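Local coordinates for protein N-alpha-acetyltransferase 35, NatC auxiliary subunit (Saccharomyces cerevisiae, PDB 6YGA) that serves as the auxiliary subunit of the NatC N-terminal acetyltransferase, the complex that acetylates the N-terminal methionine of the L-A virus Gag protein, at residues 580-585 / 602-607; 466-471 / 586-591; 123-128 / 182-187. All blocks are in the same frame, centred on the assembly; numbering follows the deposited sequence.

Contact 1 of 3, residues 580-585 / 602-607; sequences NERLIH and EYEVFQ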
loop_
_atom_site.group_PDB
_atom_site.type_symbol
_atom_site.label_atom_id
_atom_site.label_comp_id
_atom_site.label_asym_id
_atom_site.label_seq_id
_atom_site.Cartn_x
_atom_site.Cartn_y
_atom_site.Cartn_z
ATOM N N ASN B 580 -12.151 -27.948 -3.333
ATOM C CA ASN B 580 -11.912 -28.899 -2.261
ATOM C C ASN B 580 -10.865 -28.336 -1.308
ATOM O O ASN B 580 -10.127 -27.405 -1.640
ATOM C CB ASN B 580 -11.476 -30.277 -2.801
ATOM C CG ASN B 580 -10.190 -30.219 -3.610
ATOM O OD1 ASN B 580 -9.110 -29.979 -3.069
ATOM N ND2 ASN B 580 -10.299 -30.471 -4.911
ATOM N N GLU B 581 -10.814 -28.921 -0.109
ATOM C CA GLU B 581 -9.957 -28.378 0.939
ATOM C C GLU B 581 -8.476 -28.557 0.624
ATOM O O GLU B 581 -7.651 -27.756 1.075
ATOM C CB GLU B 581 -10.304 -29.019 2.285
ATOM C CG GLU B 581 -10.438 -30.535 2.261
ATOM C CD GLU B 581 -10.635 -31.121 3.650
ATOM O OE1 GLU B 581 -9.935 -30.684 4.589
ATOM O OE2 GLU B 581 -11.495 -32.014 3.805
ATOM N N ARG B 582 -8.116 -29.587 -0.148
ATOM C CA ARG B 582 -6.715 -29.771 -0.516
ATOM C C ARG B 582 -6.229 -28.645 -1.421
ATOM O O ARG B 582 -5.119 -28.128 -1.239
ATOM C CB ARG B 582 -6.514 -31.128 -1.191
ATOM C CG ARG B 582 -5.067 -31.415 -1.579
ATOM C CD ARG B 582 -4.916 -32.791 -2.214
ATOM N NE ARG B 582 -5.151 -33.866 -1.256
ATOM C CZ ARG B 582 -4.188 -34.541 -0.637
ATOM N NH1 ARG B 582 -2.915 -34.261 -0.883
ATOM N NH2 ARG B 582 -4.496 -35.504 0.222
ATOM N N LEU B 583 -7.041 -28.253 -2.406
ATOM C CA LEU B 583 -6.652 -27.156 -3.287
ATOM C C LEU B 583 -6.523 -25.850 -2.514
ATOM O O LEU B 583 -5.606 -25.059 -2.764
ATOM C CB LEU B 583 -7.665 -27.005 -4.422
ATOM C CG LEU B 583 -7.727 -28.143 -5.443
ATOM C CD1 LEU B 583 -8.837 -27.907 -6.459
ATOM C CD2 LEU B 583 -6.384 -28.302 -6.141
ATOM N N ILE B 584 -7.429 -25.610 -1.566
ATOM C CA ILE B 584 -7.382 -24.379 -0.785
ATOM C C ILE B 584 -6.165 -24.371 0.128
ATOM O O ILE B 584 -5.506 -23.337 0.299
ATOM C CB ILE B 584 -8.694 -24.200 0.002
ATOM C CG1 ILE B 584 -9.858 -23.963 -0.960
ATOM C CG2 ILE B 584 -8.587 -23.048 0.985
ATOM C CD1 ILE B 584 -11.205 -23.974 -0.288
ATOM N N HIS B 585 -5.837 -25.523 0.721
ATOM C CA HIS B 585 -4.637 -25.614 1.546
ATOM C C HIS B 585 -3.376 -25.357 0.729
ATOM O O HIS B 585 -2.473 -24.645 1.181
ATOM C CB HIS B 585 -4.557 -26.983 2.216
ATOM C CG HIS B 585 -3.228 -27.261 2.847
ATOM N ND1 HIS B 585 -2.929 -26.902 4.143
ATOM C CD2 HIS B 585 -2.109 -27.838 2.348
ATOM C CE1 HIS B 585 -1.688 -27.258 4.421
ATOM N NE2 HIS B 585 -1.168 -27.826 3.348
ATOM N N GLU B 602 3.694 -32.014 3.829
ATOM C CA GLU B 602 2.602 -32.421 2.960
ATOM C C GLU B 602 1.255 -32.175 3.633
ATOM O O GLU B 602 1.150 -32.047 4.856
ATOM C CB GLU B 602 2.737 -33.899 2.586
ATOM C CG GLU B 602 3.873 -34.203 1.620
ATOM C CD GLU B 602 3.585 -33.726 0.206
ATOM O OE1 GLU B 602 2.395 -33.557 -0.137
ATOM O OE2 GLU B 602 4.547 -33.522 -0.564
ATOM N N TYR B 603 0.213 -32.115 2.803
ATOM C CA TYR B 603 -1.141 -31.918 3.307
ATOM C C TYR B 603 -1.496 -32.955 4.368
ATOM O O TYR B 603 -2.114 -32.628 5.387
ATOM C CB TYR B 603 -2.124 -31.965 2.137
ATOM C CG TYR B 603 -3.583 -31.908 2.511
ATOM C CD1 TYR B 603 -4.221 -30.693 2.721
ATOM C CD2 TYR B 603 -4.333 -33.070 2.623
ATOM C CE1 TYR B 603 -5.563 -30.639 3.049
ATOM C CE2 TYR B 603 -5.671 -33.028 2.952
ATOM C CZ TYR B 603 -6.282 -31.812 3.163
ATOM O OH TYR B 603 -7.617 -31.779 3.489
ATOM N N GLU B 604 -1.081 -34.208 4.161
ATOM C CA GLU B 604 -1.400 -35.265 5.115
ATOM C C GLU B 604 -0.735 -35.031 6.468
ATOM O O GLU B 604 -1.293 -35.409 7.506
ATOM C CB GLU B 604 -0.989 -36.625 4.549
ATOM C CG GLU B 604 -1.832 -37.105 3.368
ATOM C CD GLU B 604 -1.402 -36.507 2.039
ATOM O OE1 GLU B 604 -0.442 -35.706 2.022
ATOM O OE2 GLU B 604 -2.025 -36.845 1.009
ATOM N N VAL B 605 0.449 -34.415 6.483
ATOM C CA VAL B 605 1.127 -34.149 7.750
ATOM C C VAL B 605 0.375 -33.091 8.548
ATOM O O VAL B 605 0.242 -33.200 9.774
ATOM C CB VAL B 605 2.589 -33.738 7.498
ATOM C CG1 VAL B 605 3.297 -33.446 8.814
ATOM C CG2 VAL B 605 3.322 -34.825 6.725
ATOM N N PHE B 606 -0.129 -32.053 7.869
ATOM C CA PHE B 606 -0.953 -31.051 8.540
ATOM C C PHE B 606 -2.167 -31.691 9.200
ATOM O O PHE B 606 -2.515 -31.353 10.338
ATOM C CB PHE B 606 -1.404 -29.980 7.544
ATOM C CG PHE B 606 -0.392 -28.886 7.300
ATOM C CD1 PHE B 606 0.579 -29.024 6.317
ATOM C CD2 PHE B 606 -0.438 -27.703 8.027
ATOM C CE1 PHE B 606 1.501 -28.012 6.082
ATOM C CE2 PHE B 606 0.482 -26.687 7.796
ATOM C CZ PHE B 606 1.451 -26.843 6.822
ATOM N N GLN B 607 -2.828 -32.615 8.498
ATOM C CA GLN B 607 -4.031 -33.239 9.040
ATOM C C GLN B 607 -3.703 -34.133 10.227
ATOM O O GLN B 607 -4.387 -34.092 11.256
ATOM C CB GLN B 607 -4.744 -34.039 7.947
ATOM C CG GLN B 607 -4.976 -33.261 6.664
ATOM C CD GLN B 607 -5.726 -31.967 6.896
ATOM O OE1 GLN B 607 -6.746 -31.941 7.587
ATOM N NE2 GLN B 607 -5.221 -30.881 6.321
#

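Contact 2 of 3, residues 466-471 / 586-591; sequences YSMFWY and NLRFKP. With EDO (1,2-ethanediol), chain C.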
loop_
_atom_site.group_PDB
_atom_site.type_symbol
_atom_site.label_atom_id
_atom_site.label_comp_id
_atom_site.label_asym_id
_atom_site.label_seq_id
_atom_site.Cartn_x
_atom_site.Cartn_y
_atom_site.Cartn_z
ATOM N N TYR B 466 -4.808 -22.626 12.658
ATOM C CA TYR B 466 -3.953 -23.751 13.018
ATOM C C TYR B 466 -2.868 -23.983 11.973
ATOM O O TYR B 466 -1.705 -24.209 12.321
ATOM C CB TYR B 466 -4.784 -25.019 13.201
ATOM C CG TYR B 466 -3.977 -26.270 12.959
ATOM C CD1 TYR B 466 -3.077 -26.732 13.909
ATOM C CD2 TYR B 466 -4.098 -26.978 11.771
ATOM C CE1 TYR B 466 -2.327 -27.869 13.687
ATOM C CE2 TYR B 466 -3.353 -28.115 11.536
ATOM C CZ TYR B 466 -2.470 -28.557 12.498
ATOM O OH TYR B 466 -1.730 -29.691 12.264
ATOM N N SER B 467 -3.229 -23.942 10.688
ATOM C CA SER B 467 -2.262 -24.259 9.641
ATOM C C SER B 467 -1.065 -23.320 9.695
ATOM O O SER B 467 0.089 -23.764 9.651
ATOM C CB SER B 467 -2.930 -24.200 8.268
ATOM O OG SER B 467 -3.810 -25.292 8.086
HETATM N N MSE B 468 -1.317 -22.019 9.806
HETATM C CA MSE B 468 -0.247 -21.025 9.804
HETATM C C MSE B 468 0.564 -21.038 11.100
HETATM O O MSE B 468 1.794 -21.017 11.072
HETATM C CB MSE B 468 -0.819 -19.631 9.567
HETATM C CG MSE B 468 -1.496 -19.464 8.213
HETATM SE SE MSE B 468 -0.363 -20.045 6.730
HETATM C CE MSE B 468 1.204 -18.940 7.078
ATOM N N PHE B 469 -0.127 -21.075 12.241
ATOM C CA PHE B 469 0.583 -21.067 13.514
ATOM C C PHE B 469 1.420 -22.327 13.691
ATOM O O PHE B 469 2.536 -22.262 14.216
ATOM C CB PHE B 469 -0.402 -20.894 14.669
ATOM C CG PHE B 469 -0.755 -19.463 14.950
ATOM C CD1 PHE B 469 0.232 -18.490 15.018
ATOM C CD2 PHE B 469 -2.074 -19.084 15.123
ATOM C CE1 PHE B 469 -0.092 -17.169 15.273
ATOM C CE2 PHE B 469 -2.405 -17.770 15.381
ATOM C CZ PHE B 469 -1.414 -16.809 15.452
ATOM N N TRP B 470 0.916 -23.479 13.247
ATOM C CA TRP B 470 1.720 -24.688 13.371
ATOM C C TRP B 470 2.865 -24.690 12.369
ATOM O O TRP B 470 3.954 -25.195 12.666
ATOM C CB TRP B 470 0.864 -25.938 13.197
ATOM C CG TRP B 470 1.685 -27.180 13.327
ATOM C CD1 TRP B 470 2.074 -27.788 14.484
ATOM C CD2 TRP B 470 2.251 -27.951 12.259
ATOM N NE1 TRP B 470 2.839 -28.893 14.204
ATOM C CE2 TRP B 470 2.961 -29.016 12.844
ATOM C CE3 TRP B 470 2.221 -27.844 10.865
ATOM C CZ2 TRP B 470 3.632 -29.971 12.086
ATOM C CZ3 TRP B 470 2.888 -28.792 10.114
ATOM C CH2 TRP B 470 3.584 -29.842 10.726
ATOM N N TYR B 471 2.639 -24.134 11.177
ATOM C CA TYR B 471 3.721 -24.041 10.205
ATOM C C TYR B 471 4.832 -23.132 10.712
ATOM O O TYR B 471 6.016 -23.420 10.512
ATOM C CB TYR B 471 3.185 -23.551 8.858
ATOM C CG TYR B 471 4.252 -23.396 7.800
ATOM C CD1 TYR B 471 4.969 -24.493 7.343
ATOM C CD2 TYR B 471 4.539 -22.152 7.256
ATOM C CE1 TYR B 471 5.945 -24.355 6.380
ATOM C CE2 TYR B 471 5.509 -22.003 6.289
ATOM C CZ TYR B 471 6.211 -23.107 5.855
ATOM O OH TYR B 471 7.180 -22.960 4.891
ATOM N N ASN B 586 -3.288 -25.935 -0.472
ATOM C CA ASN B 586 -2.081 -25.766 -1.278
ATOM C C ASN B 586 -1.926 -24.328 -1.746
ATOM O O ASN B 586 -0.804 -23.811 -1.823
ATOM C CB ASN B 586 -2.103 -26.713 -2.477
ATOM C CG ASN B 586 -1.982 -28.163 -2.071
ATOM O OD1 ASN B 586 -1.520 -28.475 -0.973
ATOM N ND2 ASN B 586 -2.392 -29.061 -2.957
ATOM N N LEU B 587 -3.038 -23.668 -2.073
ATOM C CA LEU B 587 -2.980 -22.272 -2.491
ATOM C C LEU B 587 -2.432 -21.385 -1.381
ATOM O O LEU B 587 -1.669 -20.448 -1.645
ATOM C CB LEU B 587 -4.369 -21.802 -2.915
ATOM C CG LEU B 587 -4.491 -20.334 -3.326
ATOM C CD1 LEU B 587 -3.733 -20.076 -4.621
ATOM C CD2 LEU B 587 -5.952 -19.921 -3.459
ATOM N N ARG B 588 -2.819 -21.658 -0.130
ATOM C CA ARG B 588 -2.369 -20.823 0.980
ATOM C C ARG B 588 -0.862 -20.923 1.167
ATOM O O ARG B 588 -0.197 -19.925 1.471
ATOM C CB ARG B 588 -3.109 -21.217 2.263
ATOM C CG ARG B 588 -2.496 -20.673 3.549
ATOM C CD ARG B 588 -2.529 -19.157 3.589
ATOM N NE ARG B 588 -3.895 -18.645 3.629
ATOM C CZ ARG B 588 -4.255 -17.453 3.165
ATOM N NH1 ARG B 588 -3.348 -16.656 2.616
ATOM N NH2 ARG B 588 -5.520 -17.063 3.243
ATOM N N PHE B 589 -0.301 -22.115 0.963
ATOM C CA PHE B 589 1.116 -22.370 1.173
ATOM C C PHE B 589 1.920 -22.348 -0.122
ATOM O O PHE B 589 3.090 -22.747 -0.123
ATOM C CB PHE B 589 1.295 -23.705 1.896
ATOM C CG PHE B 589 0.800 -23.690 3.316
ATOM C CD1 PHE B 589 -0.521 -23.987 3.612
ATOM C CD2 PHE B 589 1.656 -23.357 4.353
ATOM C CE1 PHE B 589 -0.975 -23.965 4.918
ATOM C CE2 PHE B 589 1.211 -23.333 5.660
ATOM C CZ PHE B 589 -0.107 -23.637 5.945
ATOM N N LYS B 590 1.318 -21.889 -1.217
ATOM C CA LYS B 590 2.048 -21.719 -2.471
ATOM C C LYS B 590 3.345 -20.922 -2.336
ATOM O O LYS B 590 4.334 -21.311 -2.980
ATOM C CB LYS B 590 1.115 -21.074 -3.508
ATOM C CG LYS B 590 1.699 -20.908 -4.907
ATOM C CD LYS B 590 0.643 -20.337 -5.846
ATOM C CE LYS B 590 1.126 -20.272 -7.282
ATOM N NZ LYS B 590 2.223 -19.282 -7.474
ATOM N N PRO B 591 3.433 -19.838 -1.549
ATOM C CA PRO B 591 4.719 -19.118 -1.465
ATOM C C PRO B 591 5.880 -19.958 -0.956
ATOM O O PRO B 591 7.036 -19.637 -1.257
ATOM C CB PRO B 591 4.413 -17.965 -0.501
ATOM C CG PRO B 591 2.970 -17.736 -0.641
ATOM C CD PRO B 591 2.364 -19.094 -0.854
HETATM C C1 EDO C . -0.142 -16.723 0.999
HETATM O O1 EDO C . -0.557 -16.742 2.369
HETATM C C2 EDO C . 0.128 -15.290 0.552
HETATM O O2 EDO C . -1.085 -14.530 0.585
#

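Contact 3 of 3, residues 123-128 / 182-187; sequences LLSSLV and MGFNTF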
loop_
_atom_site.group_PDB
_atom_site.type_symbol
_atom_site.label_atom_id
_atom_site.label_comp_id
_atom_site.label_asym_id
_atom_site.label_seq_id
_atom_site.Cartn_x
_atom_site.Cartn_y
_atom_site.Cartn_z
ATOM N N LEU B 123 1.552 30.889 -9.509
ATOM C CA LEU B 123 3.013 30.910 -9.464
ATOM C C LEU B 123 3.612 29.845 -10.375
ATOM O O LEU B 123 4.552 30.120 -11.130
ATOM C CB LEU B 123 3.500 30.727 -8.024
ATOM C CG LEU B 123 4.998 30.476 -7.819
ATOM C CD1 LEU B 123 5.843 31.568 -8.460
ATOM C CD2 LEU B 123 5.327 30.353 -6.338
ATOM N N LEU B 124 3.084 28.619 -10.320
ATOM C CA LEU B 124 3.613 27.553 -11.167
ATOM C C LEU B 124 3.426 27.861 -12.649
ATOM O O LEU B 124 4.247 27.444 -13.474
ATOM C CB LEU B 124 2.952 26.219 -10.814
ATOM C CG LEU B 124 3.384 25.563 -9.501
ATOM C CD1 LEU B 124 2.566 24.309 -9.223
ATOM C CD2 LEU B 124 4.869 25.237 -9.534
ATOM N N SER B 125 2.367 28.594 -13.007
ATOM C CA SER B 125 2.128 28.905 -14.414
ATOM C C SER B 125 3.137 29.919 -14.942
ATOM O O SER B 125 3.628 29.783 -16.069
ATOM C CB SER B 125 0.701 29.419 -14.606
ATOM O OG SER B 125 -0.247 28.386 -14.395
ATOM N N SER B 126 3.451 30.948 -14.152
ATOM C CA SER B 126 4.477 31.897 -14.569
ATOM C C SER B 126 5.864 31.269 -14.522
ATOM O O SER B 126 6.733 31.625 -15.326
ATOM C CB SER B 126 4.436 33.147 -13.691
ATOM O OG SER B 126 5.059 32.914 -12.439
ATOM N N LEU B 127 6.087 30.333 -13.596
ATOM C CA LEU B 127 7.390 29.689 -13.484
ATOM C C LEU B 127 7.666 28.776 -14.672
ATOM O O LEU B 127 8.829 28.566 -15.034
ATOM C CB LEU B 127 7.474 28.906 -12.174
ATOM C CG LEU B 127 8.783 28.964 -11.384
ATOM C CD1 LEU B 127 9.371 30.361 -11.423
ATOM C CD2 LEU B 127 8.530 28.542 -9.947
ATOM N N VAL B 128 6.615 28.231 -15.288
ATOM C CA VAL B 128 6.794 27.382 -16.463
ATOM C C VAL B 128 7.415 28.180 -17.606
ATOM O O VAL B 128 8.285 27.680 -18.330
ATOM C CB VAL B 128 5.448 26.748 -16.864
ATOM C CG1 VAL B 128 5.443 26.354 -18.334
ATOM C CG2 VAL B 128 5.159 25.534 -15.986
HETATM N N MSE B 182 -0.532 17.424 -12.747
HETATM C CA MSE B 182 -1.258 17.933 -13.913
HETATM C C MSE B 182 -0.365 18.566 -14.978
HETATM O O MSE B 182 -0.669 19.641 -15.494
HETATM C CB MSE B 182 -2.317 18.937 -13.461
HETATM C CG MSE B 182 -3.378 18.315 -12.578
HETATM SE SE MSE B 182 -4.581 19.620 -11.792
HETATM C CE MSE B 182 -6.225 19.062 -12.676
ATOM N N GLY B 183 0.736 17.893 -15.299
ATOM C CA GLY B 183 1.600 18.336 -16.375
ATOM C C GLY B 183 2.492 19.516 -16.069
ATOM O O GLY B 183 2.993 20.153 -17.000
ATOM N N PHE B 184 2.717 19.828 -14.796
ATOM C CA PHE B 184 3.586 20.941 -14.429
ATOM C C PHE B 184 5.049 20.513 -14.500
ATOM O O PHE B 184 5.454 19.542 -13.852
ATOM C CB PHE B 184 3.249 21.451 -13.030
ATOM C CG PHE B 184 2.211 22.538 -13.016
ATOM C CD1 PHE B 184 2.460 23.756 -13.624
ATOM C CD2 PHE B 184 0.993 22.345 -12.387
ATOM C CE1 PHE B 184 1.508 24.757 -13.615
ATOM C CE2 PHE B 184 0.040 23.342 -12.372
ATOM C CZ PHE B 184 0.298 24.550 -12.984
ATOM N N ASN B 185 5.839 21.243 -15.286
ATOM C CA ASN B 185 7.282 21.046 -15.377
ATOM C C ASN B 185 7.925 22.427 -15.351
ATOM O O ASN B 185 7.750 23.211 -16.290
ATOM C CB ASN B 185 7.662 20.282 -16.650
ATOM C CG ASN B 185 9.107 19.803 -16.644
ATOM O OD1 ASN B 185 9.928 20.262 -15.850
ATOM N ND2 ASN B 185 9.423 18.872 -17.541
ATOM N N THR B 186 8.659 22.726 -14.278
ATOM C CA THR B 186 9.264 24.038 -14.082
ATOM C C THR B 186 10.703 24.112 -14.578
ATOM O O THR B 186 11.303 25.191 -14.523
ATOM C CB THR B 186 9.207 24.431 -12.600
ATOM O OG1 THR B 186 9.743 23.373 -11.794
ATOM C CG2 THR B 186 7.768 24.712 -12.177
ATOM N N PHE B 187 11.255 23.003 -15.070
ATOM C CA PHE B 187 12.625 22.930 -15.596
ATOM C C PHE B 187 13.569 23.455 -14.512
ATOM O O PHE B 187 13.454 23.040 -13.350
ATOM C CB PHE B 187 12.710 23.658 -16.936
ATOM C CG PHE B 187 11.559 23.379 -17.866
ATOM C CD1 PHE B 187 11.510 22.208 -18.607
ATOM C CD2 PHE B 187 10.536 24.302 -18.017
ATOM C CE1 PHE B 187 10.449 21.956 -19.469
ATOM C CE2 PHE B 187 9.476 24.058 -18.875
ATOM C CZ PHE B 187 9.432 22.885 -19.602
#

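Contact 1 of 3, residues 580-585 / 602-607
Three side chains reach across this contact with CG anti to the backbone N: Arg-582 (chi1 -179°), His-585 (chi1 168°) and Tyr-603 (chi1 174°). Arg-582 and His-585, one turn apart on helix 581-588, thereby come to lie around the Tyr-603 ring, which stands in the first turn of helix 603-613. Arg-582 runs extended from its backbone and then bends at chi3, so that one face of the guanidinium is turned obliquely toward the CD2 side of the ring, with Arg-582 NH2 3.4 Å from Tyr-603 CD2. The same group meets the carboxylate of Glu-604, whose chain turns back at chi2. Arg-582 NH2 makes a nearly straight bond of 2.9 Å to Glu-604 OE2; OE2 lies in the guanidinium plane, but the donor meets the carboxylate from above its plane. NH1 adds a weak second bond to the same oxygen. On the ring's other flank, the CD1 edge of Tyr-603 points at the face of His-585, a T-shaped pair with CD1 3.6 Å from His-585 CD2. The imidazole in turn sets its own edge on Phe-606, CE1 lying 3.4 Å above the centre of the phenyl face. At the phenolic end, Tyr-603 OH sits 2.8 Å from Glu-581 OE1. Asn-580 caps the first helix through a 2.8 Å bond from Leu-583 N to its OD1. The two helices start nearly at right angles. A salt bridge held at a single carboxylate oxygen, beside a chain of T-shaped rings, makes this a mixed surface contact: the ion pair lies on exposed residues, whereas the aromatic chain leads inward to buried Phe-606.

Contact 2 of 3, residues 466-471 / 586-591
Aromatic packing centres on Phe-589, the residue at which the chain leaves helix 581-588. Its CG is anti to the carbonyl carbon (chi1 -68°), which directs the ring at the first turns of helix 465-506. The CE2 side of the phenyl points into one face of Tyr-471 in a T-shaped pair: the planes are 85° apart, and Phe-589 CE2 approaches Tyr-471 CG to 3.7 Å. Ser-467, one turn earlier, meets the rim of the same ring with its methylene, CB lying 3.7 Å from Phe-589 CZ.

The Met-aromatic contact comes from Met-468, present as selenomethionine. Bends at chi2 and chi3 curl its chain back so that SE lies obliquely to the Phe-589 ring, 3.7 Å from CZ. SE also packs on the aliphatic part of Arg-588, 3.9 Å from its CG.

Polar interactions gather at the far end of Arg-588, whose own bends at chi2 and chi3 turn the guanidinium away from the selenium. Arg-588 NH1 donates a 2.8 Å bond to O1 of a 1,2-ethanediol, probably from the crystallisation liquor; that oxygen lies in the guanidinium plane. NE forms a salt bridge with Glu-464, and NH2 bonds to the carbonyl of Arg-137 of the N-alpha-acetyltransferase 30 chain; this buried charge is therefore gripped from several sides and joins the auxiliary subunit to its catalytic partner.

Helix 603-613 adds Phe-606 beside Phe-589 and Ser-467. The end of helix 581-588 thus packs on helices 465-506 and 603-613, while helix 433-456 backs Met-468 and Tyr-471 and touches Pro-591 just beyond it.

Contact 3 of 3, residues 123-128 / 182-187
A loop segment, 182-187, between helices 142-167 and 193-209 lies along the last turns of helix 118-129, within the Mak10-family region of the chain. Phe-184 turns inward and has the largest share of its segment's contact. Leu-124, with CG anti to the carbonyl carbon (chi1 -74°), lays its CB over one face of this ring in a CH-pi contact, 3.5 Å from Phe-184 CE1 and displaced toward that rim. The Leu-124 CD1 methyl follows across the same ring, 4.0 Å from Phe-184 CD2, so the leucine spans the aromatic group obliquely. Arg-281 makes a cation-pi contact with Phe-184, and the hydroxyl of Ser-125, which bonds back to the carbonyl of Glu-121, lies near the CE1 and CZ rim.

One turn further along the helix, Val-128 has CG1 anti to the backbone N and CG2 beside that nitrogen (chi1 157°). Val-128 CG2 meets the edge of the Phe-184 ring at CD1, 4.0 Å away, and also rests 3.5 Å from the carbonyl oxygen of Asn-185.

The loop then folds into an Asx turn: Asn-185 OD1 accepts a 3.1 Å bond from Phe-187 N, the donor standing above the plane of the side-chain carbonyl. Thr-186 occupies the middle of this turn. The Thr-186 CG2 methyl is anti to the carbonyl carbon and packs against Leu-124 CD2 at 4.0 Å, while OG1 takes the crowded position between the backbone N and the carbonyl carbon. Phe-187 follows, bringing its ring edge to Val-128, with Phe-187 CE2 3.9 Å from the carbonyl O of that residue. Beside this junction, the carbonyl of Leu-127 accepts a hydrogen bond from Asn-189, further along the same loop.

From the N terminus, contact 3 comes first: it closes a loop of 53 intervening residues that includes helix 142-167, and is complete long before the other two begin. In the region of the TPR-like repeats, contact 2 brings the start of helix 465-506 to residues 586-591, across a largely helical span. Contact 1 joins 580-585 to 602-607 and crosses contact 2, since its first segment precedes 586-591 and its second follows. Both draw on helix 581-588 and touch through Phe-606, tying helices 465-506, 581-588 and 603-613 together. Contact 3 stands on the opposite side of the chain's centre, its centre about 52 Å from that of contact 2.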